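Local coordinates for protein putative exotoxin (superantigen) (Streptococcus pyogenes, PDB 1TY0) that probably acts as a secreted superantigen toxin that can use one common surface both for T-cell receptor binding and for dimerisation, at residues N15-I20 against S181-I186; D24-N29 against S43-K48; S94-S99 against D125-T130. One frame throughout, in Å; residues are numbered along the deposited sequence.

Of the three contacts, only interaction 1 is buried. It ties helix 5-18 of the OB-fold part to helix 183-187 of the beta-grasp part, resting on an arginine stacked on a tyrosine ring and bonded to main-chain carbonyls, beside the second subunit. Interactions 2 and 3 are surface contacts: the former packs tyrosines between a strand corner and helix 43-46 within the OB fold, while the latter, again joining the two parts, sets the loop after strand 84-93 against the approach to strand 128-130 with valine, proline and backbone. Those two touch, Asn27 CA lying 3.9 Å from Ser94 OG. Centre to centre, interaction 1 lies about 25 Å from interaction 2 and 26 Å from interaction 3.

Interaction 1: residues N15-I20 against S181-I186; sequences NYAYEI and STRSDI
Three hydrogen bonds grip the guanidinium of Arg183, one at each nitrogen: NH2 to Tyr16 O at 2.8 Å, NE to Ala17 O at 2.9 Å, and NH1 to Glu19 O of the second subunit. The motif is a cation-pi stack that ties the C-terminal end of helix 5-18, in the OB-fold part of the chain, to helix 183-187 of the beta-grasp part; the carbonyls at that helix end would be expected to favour the positive charge. The arginine reaches them with its chain extended from CG to NE. Ala17 O receives NE on a lone pair, whereas Tyr16 O is met more nearly head-on, at a C=O...N angle of 151°. Tyr16, its CG anti to the backbone N, lays its ring flat along one face, planes 21° apart; Arg183 CZ lies 4.2 Å from the centroid of the Tyr16 ring, off-centre. Over the opposite face sits Ile20 CD1. Beside this polar grip, Ile186 CD1 meets Ala17 CB at 3.7 Å, while its CG2 touches Tyr18, whose hydroxyl is bonded to Tyr190. A capping box opens helix 183-187: Thr182 N donates to Asp185 OD2, and Asp185 N returns a bond to Thr182 OG1 at 3.1 Å.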
# COMPACT_ATOMS: atom_id res chain seq x y z
N ASN A 15 8.85 6.54 -7.90
CA ASN A 15 7.53 6.14 -8.37
C ASN A 15 7.10 4.89 -7.63
O ASN A 15 5.96 4.79 -7.17
CB ASN A 15 7.55 5.90 -9.88
CG ASN A 15 6.16 5.87 -10.47
OD1 ASN A 15 5.53 4.82 -10.56
ND2 ASN A 15 5.66 7.04 -10.84
N TYR A 16 8.01 3.94 -7.48
CA TYR A 16 7.70 2.72 -6.76
C TYR A 16 7.44 2.97 -5.28
O TYR A 16 6.46 2.47 -4.72
CB TYR A 16 8.83 1.70 -6.88
CG TYR A 16 8.79 0.68 -5.76
CD1 TYR A 16 7.70 -0.19 -5.63
CD2 TYR A 16 9.80 0.62 -4.81
CE1 TYR A 16 7.63 -1.09 -4.57
CE2 TYR A 16 9.74 -0.28 -3.75
CZ TYR A 16 8.65 -1.13 -3.63
OH TYR A 16 8.58 -2.02 -2.58
N ALA A 17 8.32 3.74 -4.65
CA ALA A 17 8.19 4.02 -3.23
C ALA A 17 6.86 4.65 -2.85
O ALA A 17 6.23 4.24 -1.87
CB ALA A 17 9.34 4.93 -2.77
N TYR A 18 6.42 5.64 -3.62
CA TYR A 18 5.17 6.33 -3.32
C TYR A 18 3.87 5.74 -3.89
O TYR A 18 2.79 6.25 -3.61
CB TYR A 18 5.31 7.81 -3.69
CG TYR A 18 6.14 8.58 -2.68
CD1 TYR A 18 5.57 9.06 -1.50
CD2 TYR A 18 7.51 8.80 -2.88
CE1 TYR A 18 6.34 9.74 -0.54
CE2 TYR A 18 8.29 9.48 -1.93
CZ TYR A 18 7.69 9.95 -0.76
OH TYR A 18 8.44 10.62 0.18
N GLU A 19 3.98 4.68 -4.68
CA GLU A 19 2.78 4.01 -5.21
C GLU A 19 2.45 3.01 -4.12
O GLU A 19 2.73 1.82 -4.24
CB GLU A 19 3.10 3.27 -6.52
CG GLU A 19 3.03 4.16 -7.76
CD GLU A 19 1.60 4.47 -8.15
OE1 GLU A 19 0.85 3.53 -8.50
OE2 GLU A 19 1.22 5.66 -8.11
N ILE A 20 1.85 3.50 -3.04
CA ILE A 20 1.56 2.68 -1.88
C ILE A 20 0.30 3.14 -1.14
O ILE A 20 -0.16 4.26 -1.31
CB ILE A 20 2.77 2.75 -0.92
CG1 ILE A 20 2.54 1.90 0.32
CG2 ILE A 20 3.02 4.19 -0.53
CD1 ILE A 20 3.74 1.88 1.24
N SER A 181 17.84 3.57 -3.46
CA SER A 181 16.98 3.87 -2.32
C SER A 181 15.77 2.94 -2.12
O SER A 181 15.00 2.70 -3.05
CB SER A 181 16.47 5.31 -2.41
OG SER A 181 17.53 6.24 -2.41
N THR A 182 15.62 2.45 -0.89
CA THR A 182 14.50 1.59 -0.50
C THR A 182 13.45 2.52 0.10
O THR A 182 13.71 3.70 0.32
CB THR A 182 14.90 0.59 0.61
OG1 THR A 182 15.28 1.31 1.79
CG2 THR A 182 16.05 -0.28 0.16
N ARG A 183 12.26 1.99 0.39
CA ARG A 183 11.22 2.83 0.99
C ARG A 183 11.70 3.34 2.34
O ARG A 183 11.46 4.48 2.70
CB ARG A 183 9.91 2.06 1.14
CG ARG A 183 9.03 2.16 -0.09
CD ARG A 183 7.78 1.30 0.02
NE ARG A 183 6.93 1.49 -1.15
CZ ARG A 183 6.05 0.60 -1.60
NH1 ARG A 183 5.89 -0.56 -0.98
NH2 ARG A 183 5.32 0.88 -2.68
N SER A 184 12.40 2.48 3.08
CA SER A 184 12.93 2.88 4.38
C SER A 184 13.85 4.08 4.22
O SER A 184 13.75 5.05 4.97
CB SER A 184 13.72 1.73 5.02
OG SER A 184 14.25 2.12 6.27
N ASP A 185 14.75 4.02 3.24
CA ASP A 185 15.68 5.12 3.00
C ASP A 185 14.95 6.42 2.69
O ASP A 185 15.28 7.48 3.24
CB ASP A 185 16.62 4.83 1.82
CG ASP A 185 17.55 3.66 2.08
OD1 ASP A 185 17.96 3.46 3.24
OD2 ASP A 185 17.88 2.96 1.10
N ILE A 186 13.96 6.34 1.81
CA ILE A 186 13.20 7.51 1.37
C ILE A 186 12.25 8.07 2.42
O ILE A 186 12.05 9.29 2.50
CB ILE A 186 12.40 7.19 0.08
CG1 ILE A 186 13.38 6.90 -1.06
CG2 ILE A 186 11.51 8.37 -0.30
CD1 ILE A 186 12.74 6.26 -2.28

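Interaction 2: residues D24-N29 against S43-K48; sequences DYTNCN and SSYKKK
A strikingly short hydrogen bond marks this contact: Tyr45 OH donates to Thr26 O at only 2.5 Å, meeting the carbonyl in its plane and on a lone pair. The acceptor sits beside a corner of the OB-fold barrel, where strand 23-26 gives way to strand 28-33. That corner is a G1 beta bulge, Asn27 taking positive phi (56°) and sharing Val70 with Cys28 as the residue opposite. Facing it is the one-turn helix 43-46, which ends as Lys47 N bonds back to Ser43 O and Lys47 itself takes positive phi.

Between the two, Tyr25 and Tyr45 form an edge-to-face pair, with planes at 64° and centroids 4.9 Å apart. Each ring leaves its backbone with CG anti to the carbonyl carbon, and the two side chains run alongside each other from opposite ends. The edge belongs to Tyr25: Tyr25 CD1 stands over the centre of the Tyr45 face, 3.5 Å from Tyr45 CG. Cys28 SG lies obliquely to the same ring, 4.0 Å from Tyr45 CE2. At the far end of Tyr25, its OH comes within 3.3 Å of Lys46 CE. Lys46, whose chain folds at chi2 (-73°), runs across the tyrosine, bonds Tyr85 OH with NZ and makes a cation-pi contact with Phe50.

One phenol thus does two jobs: the hydroxyl bond anchors the far end of the exposed Tyr45 ring to main chain, the Tyr25 edge against its face would restrain its turning, and the helix is held to the strand corner through its side chains.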
# COMPACT_ATOMS: atom_id res chain seq x y z
N ASP A 24 -3.55 4.61 7.75
CA ASP A 24 -4.40 5.75 8.07
C ASP A 24 -5.45 5.38 9.11
O ASP A 24 -6.42 4.69 8.79
CB ASP A 24 -5.07 6.19 6.76
CG ASP A 24 -5.94 7.43 6.91
OD1 ASP A 24 -6.27 7.83 8.04
OD2 ASP A 24 -6.31 7.99 5.86
N TYR A 25 -5.25 5.83 10.34
CA TYR A 25 -6.20 5.54 11.42
C TYR A 25 -6.36 6.75 12.31
O TYR A 25 -5.39 7.46 12.59
CB TYR A 25 -5.69 4.36 12.25
CG TYR A 25 -5.73 3.06 11.49
CD1 TYR A 25 -6.92 2.36 11.34
CD2 TYR A 25 -4.58 2.56 10.86
CE1 TYR A 25 -6.98 1.19 10.58
CE2 TYR A 25 -4.63 1.40 10.10
CZ TYR A 25 -5.83 0.72 9.96
OH TYR A 25 -5.91 -0.41 9.18
N THR A 26 -7.58 6.99 12.79
CA THR A 26 -7.81 8.15 13.64
C THR A 26 -8.30 7.80 15.04
O THR A 26 -8.91 6.75 15.26
CB THR A 26 -8.83 9.11 12.98
OG1 THR A 26 -10.04 8.39 12.69
CG2 THR A 26 -8.27 9.69 11.69
N ASN A 27 -7.99 8.69 15.98
CA ASN A 27 -8.40 8.55 17.38
C ASN A 27 -7.93 7.23 18.00
O ASN A 27 -8.73 6.46 18.53
CB ASN A 27 -9.92 8.68 17.47
CG ASN A 27 -10.41 8.78 18.90
OD1 ASN A 27 -9.84 9.49 19.72
ND2 ASN A 27 -11.50 8.07 19.20
N CYS A 28 -6.62 6.99 17.94
CA CYS A 28 -6.02 5.78 18.47
C CYS A 28 -5.27 6.06 19.76
O CYS A 28 -4.68 7.12 19.94
CB CYS A 28 -5.03 5.21 17.45
SG CYS A 28 -5.79 4.89 15.86
N ASN A 29 -5.28 5.09 20.67
CA ASN A 29 -4.62 5.26 21.95
C ASN A 29 -3.13 4.95 21.97
O ASN A 29 -2.70 3.92 21.43
CB ASN A 29 -5.31 4.40 23.01
CG ASN A 29 -4.77 4.67 24.40
OD1 ASN A 29 -3.97 3.90 24.94
ND2 ASN A 29 -5.21 5.77 24.99
N SER A 43 -6.29 -2.04 17.48
CA SER A 43 -7.03 -3.30 17.59
C SER A 43 -8.52 -3.18 17.29
O SER A 43 -9.11 -4.06 16.66
CB SER A 43 -6.85 -3.91 18.98
OG SER A 43 -5.49 -4.20 19.25
N SER A 44 -9.13 -2.08 17.74
CA SER A 44 -10.56 -1.87 17.52
C SER A 44 -10.94 -1.85 16.05
O SER A 44 -12.02 -2.29 15.66
CB SER A 44 -11.00 -0.56 18.18
OG SER A 44 -10.30 0.55 17.65
N TYR A 45 -10.04 -1.33 15.22
CA TYR A 45 -10.25 -1.25 13.78
C TYR A 45 -10.07 -2.60 13.11
O TYR A 45 -10.78 -2.95 12.17
CB TYR A 45 -9.24 -0.28 13.16
CG TYR A 45 -9.55 1.17 13.35
CD1 TYR A 45 -10.42 1.83 12.49
CD2 TYR A 45 -8.92 1.91 14.35
CE1 TYR A 45 -10.66 3.19 12.61
CE2 TYR A 45 -9.16 3.28 14.49
CZ TYR A 45 -10.03 3.91 13.61
OH TYR A 45 -10.25 5.26 13.72
N LYS A 46 -9.10 -3.37 13.61
CA LYS A 46 -8.76 -4.68 13.06
C LYS A 46 -9.57 -5.85 13.61
O LYS A 46 -9.63 -6.91 12.99
CB LYS A 46 -7.27 -4.95 13.29
CG LYS A 46 -6.34 -4.00 12.57
CD LYS A 46 -6.32 -4.31 11.08
CE LYS A 46 -5.33 -3.46 10.34
NZ LYS A 46 -5.29 -3.87 8.91
N LYS A 47 -10.16 -5.66 14.79
CA LYS A 47 -10.93 -6.71 15.45
C LYS A 47 -10.04 -7.88 15.86
O LYS A 47 -10.44 -9.04 15.81
CB LYS A 47 -12.07 -7.20 14.55
CG LYS A 47 -13.05 -6.11 14.15
CD LYS A 47 -13.54 -5.35 15.37
CE LYS A 47 -14.36 -4.13 14.97
NZ LYS A 47 -14.74 -3.33 16.16
N LYS A 48 -8.81 -7.54 16.25
CA LYS A 48 -7.82 -8.49 16.72
C LYS A 48 -6.68 -7.63 17.25
O LYS A 48 -6.64 -6.44 16.95
CB LYS A 48 -7.33 -9.42 15.60
CG LYS A 48 -6.62 -8.73 14.45
CD LYS A 48 -6.20 -9.77 13.42
CE LYS A 48 -5.60 -9.13 12.18
NZ LYS A 48 -5.21 -10.17 11.19

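Interaction 3: residues S94-S99 against D125-T130; sequences SVNSNS and DKPIFT
Pro127 is the centre of the first shell, meeting Val95 CG2 with its CG at 3.7 Å while the tip of Asn96 comes against the same edge of the ring. The contact belongs to the two-domain superantigen fold: loop 94-99 leaves the OB barrel after strand 84-93, and residues 125-130 carry the chain of the beta-grasp domain toward helix 131-146. Val95 spreads its branches, CG1 reaching Ile128 CD1 at 4.1 Å and running across it nearly perpendicularly. Asn98, in a backbone conformation of positive phi, lays OD1 at 4.0 Å from Pro127 CD. Farther along, the backbones run in roughly opposite directions, and Asp125 O comes 3.4 Å from Asn98 C. A main-chain hydrogen bond is made one residue on, between Asp125 and Glu100.

In the second shell, strand 128-130 pairs with strand 195-197, and Thr130 OG1 caps helix 131-146 at Glu133 N. Lys126, folding back over its last two torsions (72° and 64°), turns its ammonium away to a salt bridge with Glu133. Asn98 OD1 accepts a bond from Asn71. Its other amide atom fixes the loop: Asn98 ND2 donates to Ser94 OG at 2.9 Å, nearly straight at 174° and with the acceptor almost in the amide plane.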
# COMPACT_ATOMS: atom_id res chain seq x y z
N SER A 94 -4.94 13.87 18.44
CA SER A 94 -6.32 13.84 17.95
C SER A 94 -7.05 14.78 18.90
O SER A 94 -7.23 14.45 20.07
CB SER A 94 -6.90 12.43 18.05
OG SER A 94 -8.23 12.40 17.55
N VAL A 95 -7.46 15.94 18.41
CA VAL A 95 -8.12 16.92 19.27
C VAL A 95 -9.61 17.16 19.03
O VAL A 95 -10.23 17.97 19.73
CB VAL A 95 -7.39 18.28 19.21
CG1 VAL A 95 -5.95 18.10 19.69
CG2 VAL A 95 -7.40 18.82 17.78
N ASN A 96 -10.19 16.48 18.05
CA ASN A 96 -11.61 16.64 17.78
C ASN A 96 -12.16 15.52 16.91
O ASN A 96 -11.56 14.45 16.83
CB ASN A 96 -11.90 18.02 17.15
CG ASN A 96 -11.21 18.21 15.80
OD1 ASN A 96 -11.30 19.30 15.21
ND2 ASN A 96 -10.54 17.18 15.31
N SER A 97 -13.29 15.77 16.27
CA SER A 97 -13.94 14.78 15.42
C SER A 97 -13.15 14.43 14.17
O SER A 97 -13.55 13.56 13.40
CB SER A 97 -15.34 15.25 15.04
OG SER A 97 -15.29 16.49 14.36
N ASN A 98 -12.03 15.12 13.96
CA ASN A 98 -11.19 14.88 12.80
C ASN A 98 -12.01 14.87 11.52
O ASN A 98 -11.95 13.93 10.73
CB ASN A 98 -10.45 13.55 12.95
CG ASN A 98 -9.53 13.52 14.16
OD1 ASN A 98 -8.63 14.36 14.28
ND2 ASN A 98 -9.76 12.57 15.06
N SER A 99 -12.78 15.94 11.32
CA SER A 99 -13.63 16.07 10.14
C SER A 99 -13.56 17.49 9.60
O SER A 99 -14.57 18.08 9.22
CB SER A 99 -15.08 15.74 10.50
OG SER A 99 -15.57 16.64 11.47
N ASP A 125 -8.45 16.04 6.42
CA ASP A 125 -9.56 16.25 7.35
C ASP A 125 -9.19 16.52 8.80
O ASP A 125 -10.05 16.90 9.60
CB ASP A 125 -10.51 15.05 7.28
CG ASP A 125 -11.28 14.99 5.98
OD1 ASP A 125 -11.24 15.97 5.21
OD2 ASP A 125 -11.94 13.95 5.72
N LYS A 126 -7.92 16.33 9.16
CA LYS A 126 -7.51 16.59 10.54
C LYS A 126 -7.01 18.02 10.70
O LYS A 126 -6.40 18.59 9.79
CB LYS A 126 -6.44 15.57 10.97
CG LYS A 126 -5.31 15.36 9.98
CD LYS A 126 -4.27 14.36 10.50
CE LYS A 126 -4.78 12.93 10.50
NZ LYS A 126 -5.08 12.43 9.12
N PRO A 127 -7.29 18.64 11.86
CA PRO A 127 -6.88 20.02 12.17
C PRO A 127 -5.38 20.19 12.38
O PRO A 127 -4.84 21.29 12.26
CB PRO A 127 -7.70 20.35 13.41
CG PRO A 127 -7.78 19.02 14.11
CD PRO A 127 -8.10 18.09 12.96
N ILE A 128 -4.72 19.08 12.71
CA ILE A 128 -3.28 19.06 12.93
C ILE A 128 -2.80 17.88 12.09
O ILE A 128 -3.29 16.77 12.26
CB ILE A 128 -2.95 18.79 14.42
CG1 ILE A 128 -3.57 19.88 15.29
CG2 ILE A 128 -1.45 18.76 14.63
CD1 ILE A 128 -3.45 19.61 16.77
N PHE A 129 -1.87 18.12 11.18
CA PHE A 129 -1.40 17.05 10.30
C PHE A 129 0.11 17.04 10.10
O PHE A 129 0.78 18.06 10.31
CB PHE A 129 -2.11 17.15 8.95
CG PHE A 129 -1.82 18.42 8.20
CD1 PHE A 129 -0.70 18.53 7.38
CD2 PHE A 129 -2.67 19.53 8.33
CE1 PHE A 129 -0.41 19.72 6.70
CE2 PHE A 129 -2.39 20.72 7.66
CZ PHE A 129 -1.26 20.82 6.84
N THR A 130 0.64 15.90 9.69
CA THR A 130 2.07 15.79 9.46
C THR A 130 2.41 16.19 8.03
O THR A 130 1.58 16.07 7.12
CB THR A 130 2.59 14.34 9.67
OG1 THR A 130 1.96 13.46 8.72
CG2 THR A 130 2.28 13.87 11.08